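Local coordinates for protein EreC (Klebsiella pneumoniae, PDB 6XCQ) that probably hydrolyses the lactone ring of erythromycin and related macrolide antibiotics, an esterase activity that confers macrolide resistance, at residues F129-I137 and A430-L438. The protein carries 1 engineered substitution. Residues are numbered along the deposited sequence; the frame is centred on the assembly and turned at random.
Sequences FSLYGSVLI and AGKDGLVDL
A kink in helix 126-146 meets the C-terminal tail of the chain here, the loop after strand 423-427, with Asp433 and Leu435 of the tail facing Ser134 and Phe129 of the helix. Ser134 OG donates a hydrogen bond of 2.6 Å to Asp433 OD2, on the syn lone pair of that oxygen. A chi1 of -77° sets the hydroxyl beside its own backbone N, and both meet the carboxylate, OG directly and N through a water. At the kink the N of Ser134 and of Val135 has no bond to the preceding turn. The water repairs part of this break: it accepts from Ser134 N at 3.1 Å and donates to Ser130 O at 2.9 Å. It also donates to Asp433 OD2 at 3.0 Å, which ties the carboxylate to the opened turn.

The other carboxylate oxygen helps to hold the tail's own turn. Asp433 OD1 accepts a nearly straight bond from Leu435 N in an Asx turn, on its anti side and 34° out of the carboxylate plane. Asp433 also begins a type I beta turn, with Val436 N bonded to Asp433 O. This turn presents Leu435 to the helix. With CG between backbone N and carbonyl carbon (chi1 63°), the side chain lies against the helix and each methyl has its own partners. CD1 lies 3.8 Å from Phe129 CE2, obliquely to the ring, and also packs by Phe129 O. CD2 is closest to Ser134 OG and meets Ile137 CD1 tip to tip at 4.0 Å.

At the end of the turn, Val436 CG2 packs 3.6 Å from Ser130 O; beyond it, Leu438 CG sits 4.0 Å from Ser130 OG. The tail is also held elsewhere: Leu438 OXT is hydrogen-bonded to Ser365 OG, and the backbone of Asp433 to that of Phe71.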
ATOM      1  N   PHE A 129      -2.368 -11.992   1.997  1.00 16.06           N
ATOM      2  CA  PHE A 129      -2.898 -12.592   3.220  1.00 18.69           C
ATOM      3  C   PHE A 129      -2.070 -12.198   4.448  1.00 21.03           C
ATOM      4  O   PHE A 129      -2.627 -11.836   5.488  1.00 18.95           O
ATOM      5  CB  PHE A 129      -2.960 -14.112   3.042  1.00 21.03           C
ATOM      6  CG  PHE A 129      -3.563 -14.846   4.211  1.00 24.28           C
ATOM      7  CD1 PHE A 129      -4.937 -14.975   4.330  1.00 21.41           C
ATOM      8  CD2 PHE A 129      -2.747 -15.408   5.189  1.00 27.28           C
ATOM      9  CE1 PHE A 129      -5.498 -15.655   5.405  1.00 20.39           C
ATOM     10  CE2 PHE A 129      -3.294 -16.093   6.268  1.00 24.06           C
ATOM     11  CZ  PHE A 129      -4.667 -16.213   6.381  1.00 23.73           C
ATOM     12  N   SER A 130      -0.740 -12.238   4.346  1.00 17.33           N
ATOM     13  CA  SER A 130       0.090 -11.910   5.502  1.00 21.89           C
ATOM     14  C   SER A 130       0.113 -10.411   5.786  1.00 21.02           C
ATOM     15  O   SER A 130       0.183 -10.001   6.952  1.00 17.14           O
ATOM     16  CB  SER A 130       1.514 -12.421   5.292  1.00 22.08           C
ATOM     17  OG  SER A 130       1.527 -13.815   5.058  1.00 29.24           O
ATOM     18  N   LEU A 131       0.069  -9.581   4.746  1.00 15.15           N
ATOM     19  CA  LEU A 131       0.120  -8.133   4.945  1.00 18.44           C
ATOM     20  C   LEU A 131      -1.166  -7.603   5.561  1.00 17.40           C
ATOM     21  O   LEU A 131      -1.128  -6.710   6.419  1.00 16.53           O
ATOM     22  CB  LEU A 131       0.370  -7.424   3.614  1.00 20.11           C
ATOM     23  CG  LEU A 131       1.814  -7.386   3.122  1.00 28.79           C
ATOM     24  CD1 LEU A 131       1.811  -6.914   1.688  1.00 26.99           C
ATOM     25  CD2 LEU A 131       2.634  -6.458   4.005  1.00 18.27           C
ATOM     26  N   TYR A 132      -2.316  -8.124   5.125  1.00 14.36           N
ATOM     27  CA  TYR A 132      -3.599  -7.529   5.478  1.00 16.90           C
ATOM     28  C   TYR A 132      -4.617  -8.500   6.065  1.00 16.13           C
ATOM     29  O   TYR A 132      -5.716  -8.068   6.415  1.00 16.53           O
ATOM     30  CB  TYR A 132      -4.216  -6.868   4.243  1.00 14.97           C
ATOM     31  CG  TYR A 132      -3.436  -5.695   3.686  1.00 17.27           C
ATOM     32  CD1 TYR A 132      -3.351  -4.496   4.389  1.00 14.94           C
ATOM     33  CD2 TYR A 132      -2.822  -5.769   2.427  1.00 19.21           C
ATOM     34  CE1 TYR A 132      -2.635  -3.384   3.860  1.00 15.96           C
ATOM     35  CE2 TYR A 132      -2.112  -4.675   1.902  1.00 18.99           C
ATOM     36  CZ  TYR A 132      -2.036  -3.487   2.620  1.00 13.10           C
ATOM     37  OH  TYR A 132      -1.351  -2.414   2.091  1.00 15.40           O
ATOM     38  N   GLY A 133      -4.277  -9.785   6.208  1.00 17.10           N
ATOM     39  CA  GLY A 133      -5.280 -10.772   6.586  1.00 14.54           C
ATOM     40  C   GLY A 133      -6.008 -10.426   7.866  1.00 16.53           C
ATOM     41  O   GLY A 133      -7.231 -10.559   7.961  1.00 19.12           O
ATOM     42  N   SER A 134      -5.266  -9.957   8.866  1.00 18.36           N
ATOM     43  CA  SER A 134      -5.861  -9.692  10.169  1.00 13.15           C
ATOM     44  C   SER A 134      -6.898  -8.575  10.072  1.00 17.59           C
ATOM     45  O   SER A 134      -8.022  -8.701  10.577  1.00 15.06           O
ATOM     46  CB  SER A 134      -4.738  -9.333  11.150  1.00 15.83           C
ATOM     47  OG  SER A 134      -4.061 -10.522  11.545  1.00 17.58           O
ATOM     48  N   VAL A 135      -6.533  -7.463   9.423  0.52 11.55           N
ATOM     49  CA  VAL A 135      -7.467  -6.350   9.257  0.52 13.39           C
ATOM     50  C   VAL A 135      -8.635  -6.757   8.368  0.52 14.65           C
ATOM     51  O   VAL A 135      -9.787  -6.379   8.620  0.52 17.69           O
ATOM     52  CB  VAL A 135      -6.737  -5.114   8.693  0.52 13.80           C
ATOM     53  CG1 VAL A 135      -7.733  -4.037   8.293  0.52 14.96           C
ATOM     54  CG2 VAL A 135      -5.759  -4.553   9.708  0.52 11.48           C
ATOM     55  N   LEU A 136      -8.364  -7.538   7.321  1.00 12.68           N
ATOM     56  CA  LEU A 136      -9.432  -7.901   6.384  1.00 17.89           C
ATOM     57  C   LEU A 136     -10.492  -8.769   7.056  1.00 18.57           C
ATOM     58  O   LEU A 136     -11.696  -8.556   6.857  1.00 15.41           O
ATOM     59  CB  LEU A 136      -8.841  -8.628   5.175  1.00 17.65           C
ATOM     60  CG  LEU A 136      -8.144  -7.734   4.160  1.00 17.01           C
ATOM     61  CD1 LEU A 136      -7.298  -8.587   3.206  1.00 15.19           C
ATOM     62  CD2 LEU A 136      -9.186  -6.952   3.412  1.00 18.20           C
ATOM     63  N   ILE A 137     -10.059  -9.744   7.861  1.00 17.28           N
ATOM     64  CA  ILE A 137     -11.000 -10.585   8.600  1.00 15.94           C
ATOM     65  C   ILE A 137     -11.825  -9.736   9.554  1.00 22.49           C
ATOM     66  O   ILE A 137     -13.042  -9.922   9.683  1.00 23.35           O
ATOM     67  CB  ILE A 137     -10.257 -11.707   9.349  1.00 17.58           C
ATOM     68  CG1 ILE A 137      -9.558 -12.652   8.376  1.00 13.90           C
ATOM     69  CG2 ILE A 137     -11.227 -12.493  10.238  1.00 16.48           C
ATOM     70  CD1 ILE A 137      -8.454 -13.487   9.069  1.00 16.27           C
ATOM     71  N   ALA A 430       5.666  -4.284  19.324  1.00 16.92           N
ATOM     72  CA  ALA A 430       5.402  -4.639  17.916  1.00 16.26           C
ATOM     73  C   ALA A 430       5.713  -6.121  17.698  1.00 17.61           C
ATOM     74  O   ALA A 430       6.772  -6.487  17.187  1.00 23.54           O
ATOM     75  CB  ALA A 430       6.207  -3.751  16.955  1.00 17.64           C
ATOM     76  N   GLY A 431       4.769  -6.983  18.067  1.00 18.61           N
ATOM     77  CA  GLY A 431       4.954  -8.410  17.921  1.00 16.14           C
ATOM     78  C   GLY A 431       4.475  -8.927  16.571  1.00 22.36           C
ATOM     79  O   GLY A 431       3.568  -8.369  15.958  1.00 17.14           O
ATOM     80  N   LYS A 432       5.103 -10.007  16.104  1.00 16.23           N
ATOM     81  CA  LYS A 432       4.723 -10.570  14.814  1.00 18.39           C
ATOM     82  C   LYS A 432       3.278 -11.048  14.852  1.00 24.47           C
ATOM     83  O   LYS A 432       2.865 -11.770  15.763  1.00 21.00           O
ATOM     84  CB  LYS A 432       5.641 -11.733  14.400  1.00 21.88           C
ATOM     85  CG  LYS A 432       5.171 -12.380  13.085  1.00 25.47           C
ATOM     86  CD  LYS A 432       6.210 -13.262  12.403  1.00 26.15           C
ATOM     87  CE  LYS A 432       6.578 -14.460  13.249  1.00 25.20           C
ATOM     88  NZ  LYS A 432       5.380 -15.172  13.750  1.00 49.47           N
ATOM     89  N   ASP A 433       2.507 -10.619  13.858  1.00 16.42           N
ATOM     90  CA  ASP A 433       1.145 -11.092  13.677  1.00 19.14           C
ATOM     91  C   ASP A 433       1.113 -12.616  13.596  1.00 23.55           C
ATOM     92  O   ASP A 433       1.836 -13.219  12.800  1.00 19.52           O
ATOM     93  CB  ASP A 433       0.592 -10.471  12.392  1.00 17.09           C
ATOM     94  CG  ASP A 433      -0.887 -10.718  12.193  1.00 30.46           C
ATOM     95  OD1 ASP A 433      -1.408 -11.772  12.611  1.00 20.56           O
ATOM     96  OD2 ASP A 433      -1.522  -9.849  11.562  1.00 24.55           O
ATOM     97  N   GLY A 434       0.230 -13.226  14.392  1.00 22.36           N
ATOM     98  CA  GLY A 434       0.155 -14.676  14.513  1.00 25.09           C
ATOM     99  C   GLY A 434      -0.325 -15.422  13.274  1.00 25.97           C
ATOM    100  O   GLY A 434      -0.118 -16.637  13.184  1.00 31.70           O
ATOM    101  N   LEU A 435      -0.954 -14.748  12.318  1.00 20.14           N
ATOM    102  CA  LEU A 435      -1.318 -15.472  11.103  1.00 23.43           C
ATOM    103  C   LEU A 435      -0.227 -15.440  10.038  1.00 22.98           C
ATOM    104  O   LEU A 435      -0.393 -16.077   8.997  1.00 24.87           O
ATOM    105  CB  LEU A 435      -2.638 -14.961  10.498  1.00 29.69           C
ATOM    106  CG  LEU A 435      -2.992 -13.589   9.922  1.00 32.37           C
ATOM    107  CD1 LEU A 435      -2.216 -13.294   8.655  1.00 25.44           C
ATOM    108  CD2 LEU A 435      -4.495 -13.540   9.600  1.00 15.74           C
ATOM    109  N   VAL A 436       0.862 -14.706  10.253  1.00 20.37           N
ATOM    110  CA  VAL A 436       1.903 -14.577   9.243  1.00 23.46           C
ATOM    111  C   VAL A 436       2.749 -15.843   9.222  1.00 36.59           C
ATOM    112  O   VAL A 436       3.293 -16.261  10.252  1.00 32.15           O
ATOM    113  CB  VAL A 436       2.757 -13.335   9.507  1.00 20.29           C
ATOM    114  CG1 VAL A 436       3.944 -13.304   8.546  1.00 25.49           C
ATOM    115  CG2 VAL A 436       1.893 -12.098   9.335  1.00 15.90           C
ATOM    116  N   ASP A 437       2.895 -16.426   8.029  1.00 46.35           N
ATOM    117  CA  ASP A 437       3.446 -17.759   7.798  1.00 49.50           C
ATOM    118  C   ASP A 437       4.681 -17.699   6.898  1.00 56.63           C
ATOM    119  O   ASP A 437       4.733 -18.391   5.876  1.00 54.16           O
ATOM    120  CB  ASP A 437       2.354 -18.632   7.148  1.00 48.55           C
ATOM    121  CG  ASP A 437       2.593 -20.131   7.317  1.00 73.85           C
ATOM    122  OD1 ASP A 437       3.514 -20.533   8.065  1.00 62.99           O
ATOM    123  OD2 ASP A 437       1.844 -20.910   6.681  1.00 56.83           O
ATOM    124  N   LEU A 438       5.675 -16.882   7.241  1.00 54.05           N
ATOM    125  CA  LEU A 438       6.757 -16.602   6.281  1.00 51.61           C
ATOM    126  C   LEU A 438       8.182 -16.869   6.773  1.00 62.94           C
ATOM    127  O   LEU A 438       8.602 -16.441   7.858  1.00 55.55           O
ATOM    128  CB  LEU A 438       6.677 -15.146   5.821  1.00 44.92           C
ATOM    129  CG  LEU A 438       5.389 -14.694   5.153  1.00 25.42           C
ATOM    130  CD1 LEU A 438       5.531 -13.271   4.636  1.00 27.42           C
ATOM    131  CD2 LEU A 438       5.018 -15.662   4.043  1.00 39.09           C
ATOM    132  OXT LEU A 438       8.964 -17.499   6.053  1.00 67.93           O
TER
HETATM  133  O   HOH W   1      -2.218  -9.765   8.642  1.00 18.47           O